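Local coordinates for imelysin-like protein (Psychrobacter arcticus, PDB 3PF0) that is of unknown function but belongs to the imelysin-like family and has been proposed to be a metalloendopeptidase, at residues 61-66 with 113-118. Sequence-based numbering, arbitrary orientation.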
ATOM      1  N   ASP A  61      -9.727  -6.912 -12.082  1.00 40.20           N
ATOM      2  CA  ASP A  61      -9.276  -5.609 -12.573  1.00 40.20           C
ATOM      3  C   ASP A  61      -8.552  -4.746 -11.525  1.00 44.00           C
ATOM      4  O   ASP A  61      -7.955  -3.736 -11.909  1.00 43.72           O
ATOM      5  CB  ASP A  61     -10.456  -4.824 -13.170  1.00 43.46           C
ATOM      6  CG  ASP A  61     -11.145  -5.542 -14.330  1.00 60.80           C
ATOM      7  OD1 ASP A  61     -10.474  -6.351 -15.022  1.00 62.85           O
ATOM      8  OD2 ASP A  61     -12.348  -5.288 -14.556  1.00 67.26           O
HETATM    9  N   MSE A  62      -8.560  -5.131 -10.236  1.00 39.88           N
HETATM   10  CA  MSE A  62      -7.896  -4.287  -9.243  1.00 39.57           C
HETATM   11  C   MSE A  62      -6.940  -5.038  -8.318  1.00 40.72           C
HETATM   12  O   MSE A  62      -5.779  -4.641  -8.224  1.00 39.24           O
HETATM   13  CB  MSE A  62      -8.922  -3.511  -8.410  1.00 42.95           C
HETATM   14  CG  MSE A  62      -9.534  -2.355  -9.182  1.00 52.30           C
HETATM   15 SE   MSE A  62     -10.739  -1.294  -8.123  0.75 62.69          SE
HETATM   16  CE  MSE A  62     -11.787  -0.465  -9.560  1.00 61.18           C
ATOM     17  N   VAL A  63      -7.409  -6.099  -7.643  1.00 35.89           N
ATOM     18  CA  VAL A  63      -6.619  -6.843  -6.657  1.00 34.30           C
ATOM     19  C   VAL A  63      -5.428  -7.564  -7.334  1.00 37.91           C
ATOM     20  O   VAL A  63      -4.271  -7.256  -7.001  1.00 37.17           O
ATOM     21  CB  VAL A  63      -7.496  -7.815  -5.822  1.00 37.34           C
ATOM     22  CG1 VAL A  63      -6.649  -8.643  -4.864  1.00 36.27           C
ATOM     23  CG2 VAL A  63      -8.589  -7.060  -5.067  1.00 37.30           C
ATOM     24  N   ILE A  64      -5.716  -8.505  -8.264  1.00 34.09           N
ATOM     25  CA  ILE A  64      -4.711  -9.291  -8.989  1.00 33.16           C
ATOM     26  C   ILE A  64      -3.754  -8.337  -9.762  1.00 37.14           C
ATOM     27  O   ILE A  64      -2.551  -8.495  -9.555  1.00 36.83           O
ATOM     28  CB  ILE A  64      -5.343 -10.410  -9.879  1.00 36.19           C
ATOM     29  CG1 ILE A  64      -6.028 -11.477  -8.979  1.00 36.60           C
ATOM     30  CG2 ILE A  64      -4.296 -11.062 -10.799  1.00 35.66           C
ATOM     31  CD1 ILE A  64      -7.109 -12.362  -9.643  1.00 35.75           C
ATOM     32  N   PRO A  65      -4.214  -7.300 -10.526  1.00 34.17           N
ATOM     33  CA  PRO A  65      -3.253  -6.401 -11.200  1.00 33.62           C
ATOM     34  C   PRO A  65      -2.337  -5.635 -10.245  1.00 37.27           C
ATOM     35  O   PRO A  65      -1.165  -5.455 -10.578  1.00 36.43           O
ATOM     36  CB  PRO A  65      -4.157  -5.435 -11.978  1.00 35.82           C
ATOM     37  CG  PRO A  65      -5.392  -6.211 -12.218  1.00 41.16           C
ATOM     38  CD  PRO A  65      -5.596  -6.964 -10.931  1.00 36.68           C
ATOM     39  N   ALA A  66      -2.842  -5.220  -9.057  1.00 33.90           N
ATOM     40  CA  ALA A  66      -2.034  -4.499  -8.071  1.00 32.43           C
ATOM     41  C   ALA A  66      -0.911  -5.382  -7.552  1.00 35.36           C
ATOM     42  O   ALA A  66       0.228  -4.927  -7.471  1.00 34.84           O
ATOM     43  CB  ALA A  66      -2.892  -4.013  -6.923  1.00 33.10           C
ATOM     44  N   GLU A 113      -1.929  -2.353  -0.983  1.00 33.22           N
ATOM     45  CA  GLU A 113      -2.333  -2.314   0.430  1.00 33.40           C
ATOM     46  C   GLU A 113      -3.836  -1.975   0.610  1.00 37.49           C
ATOM     47  O   GLU A 113      -4.333  -2.003   1.739  1.00 38.69           O
ATOM     48  CB  GLU A 113      -1.461  -1.328   1.215  1.00 34.72           C
ATOM     49  CG  GLU A 113      -0.154  -1.958   1.662  1.00 43.54           C
ATOM     50  CD  GLU A 113       0.784  -1.065   2.447  1.00 50.31           C
ATOM     51  OE1 GLU A 113       0.675   0.174   2.322  1.00 46.04           O
ATOM     52  OE2 GLU A 113       1.667  -1.605   3.146  1.00 41.15           O
HETATM   53  N   MSE A 114      -4.562  -1.715  -0.498  1.00 33.01           N
HETATM   54  CA  MSE A 114      -6.015  -1.489  -0.495  1.00 32.67           C
HETATM   55  C   MSE A 114      -6.732  -2.754   0.035  1.00 35.89           C
HETATM   56  O   MSE A 114      -7.866  -2.664   0.484  1.00 36.53           O
HETATM   57  CB  MSE A 114      -6.515  -1.122  -1.912  1.00 34.60           C
HETATM   58  CG  MSE A 114      -6.496  -2.296  -2.891  1.00 41.02           C
HETATM   59 SE   MSE A 114      -7.189  -1.900  -4.661  0.75 49.32          SE
HETATM   60  CE  MSE A 114      -5.610  -2.260  -5.670  1.00 45.17           C
ATOM     61  N   VAL A 115      -6.058  -3.926  -0.064  1.00 32.05           N
ATOM     62  CA  VAL A 115      -6.484  -5.242   0.425  1.00 32.71           C
ATOM     63  C   VAL A 115      -5.703  -5.494   1.730  1.00 38.48           C
ATOM     64  O   VAL A 115      -4.471  -5.470   1.719  1.00 37.89           O
ATOM     65  CB  VAL A 115      -6.267  -6.353  -0.650  1.00 36.33           C
ATOM     66  CG1 VAL A 115      -6.537  -7.748  -0.094  1.00 36.23           C
ATOM     67  CG2 VAL A 115      -7.132  -6.097  -1.875  1.00 36.42           C
ATOM     68  N   ASN A 116      -6.412  -5.666   2.851  1.00 36.41           N
ATOM     69  CA  ASN A 116      -5.796  -5.887   4.167  1.00 36.23           C
ATOM     70  C   ASN A 116      -6.119  -7.303   4.696  1.00 41.48           C
ATOM     71  O   ASN A 116      -5.968  -7.579   5.886  1.00 41.74           O
ATOM     72  CB  ASN A 116      -6.276  -4.805   5.159  1.00 35.23           C
ATOM     73  CG  ASN A 116      -7.733  -4.921   5.556  1.00 49.74           C
ATOM     74  OD1 ASN A 116      -8.546  -5.575   4.882  1.00 40.92           O
ATOM     75  ND2 ASN A 116      -8.087  -4.333   6.695  1.00 39.33           N
ATOM     76  N   PHE A 117      -6.545  -8.199   3.802  1.00 38.49           N
ATOM     77  CA  PHE A 117      -6.929  -9.558   4.159  1.00 38.24           C
ATOM     78  C   PHE A 117      -6.396 -10.551   3.143  1.00 41.64           C
ATOM     79  O   PHE A 117      -5.895 -10.153   2.095  1.00 41.05           O
ATOM     80  CB  PHE A 117      -8.472  -9.645   4.249  1.00 40.34           C
ATOM     81  CG  PHE A 117      -9.200  -9.315   2.965  1.00 40.59           C
ATOM     82  CD1 PHE A 117      -9.483  -7.996   2.623  1.00 42.09           C
ATOM     83  CD2 PHE A 117      -9.636 -10.328   2.113  1.00 41.51           C
ATOM     84  CE1 PHE A 117     -10.145  -7.692   1.428  1.00 42.86           C
ATOM     85  CE2 PHE A 117     -10.303 -10.023   0.920  1.00 43.69           C
ATOM     86  CZ  PHE A 117     -10.563  -8.709   0.592  1.00 41.56           C
ATOM     87  N   GLY A 118      -6.530 -11.832   3.455  1.00 38.56           N
ATOM     88  CA  GLY A 118      -6.148 -12.914   2.560  1.00 37.93           C
ATOM     89  C   GLY A 118      -4.675 -13.252   2.451  1.00 40.55           C
ATOM     90  O   GLY A 118      -3.942 -13.177   3.436  1.00 39.79           O
TER
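The methyl end of selenomethionine Met114 is wedged against one turn of helix 48-84, where its CE lies 3.5 Å from Ala66 CB, closer than carbons usually pack. The same CE rests 3.5 Å from the carbonyl oxygen of Met62, an acceptor already engaged by Ala66 N at 3.1 Å, so the methyl touches the acceptor of this helical hydrogen bond and the side chain of the residue that donates it. A bend at the last torsion of Met114 (chi3 119°) carries CE to this spot after an extended middle section. A neighbouring pair of valines adds a second apolar contact: Val115 CG2 sits 3.6 Å from Val63 CG2 and 4.0 Å from Val63 CG1, the two side chains crossing nearly at right angles. In this all-helical imelysin-like chain the contact joins the long helix 48-84, at a kink where Pro65 follows a wider pi-type turn, to the loop between helices 92-112 and 125-129. Trp207 of helix 183-214 touches both valines, and Ser233 OG of helix 225-250 is hydrogen-bonded to Met114 O and to Asn116 N. Looser packing is found where Met62 CB stands 4.4 Å from Met114 SE while the rest of the Met62 side chain turns off from the loop, and Met62 touches His57 and Lys281. No hydrogen bond links the two segments; Asp61 and Asn116 are exposed, and partly exposed Glu113 forms a salt bridge with Lys275.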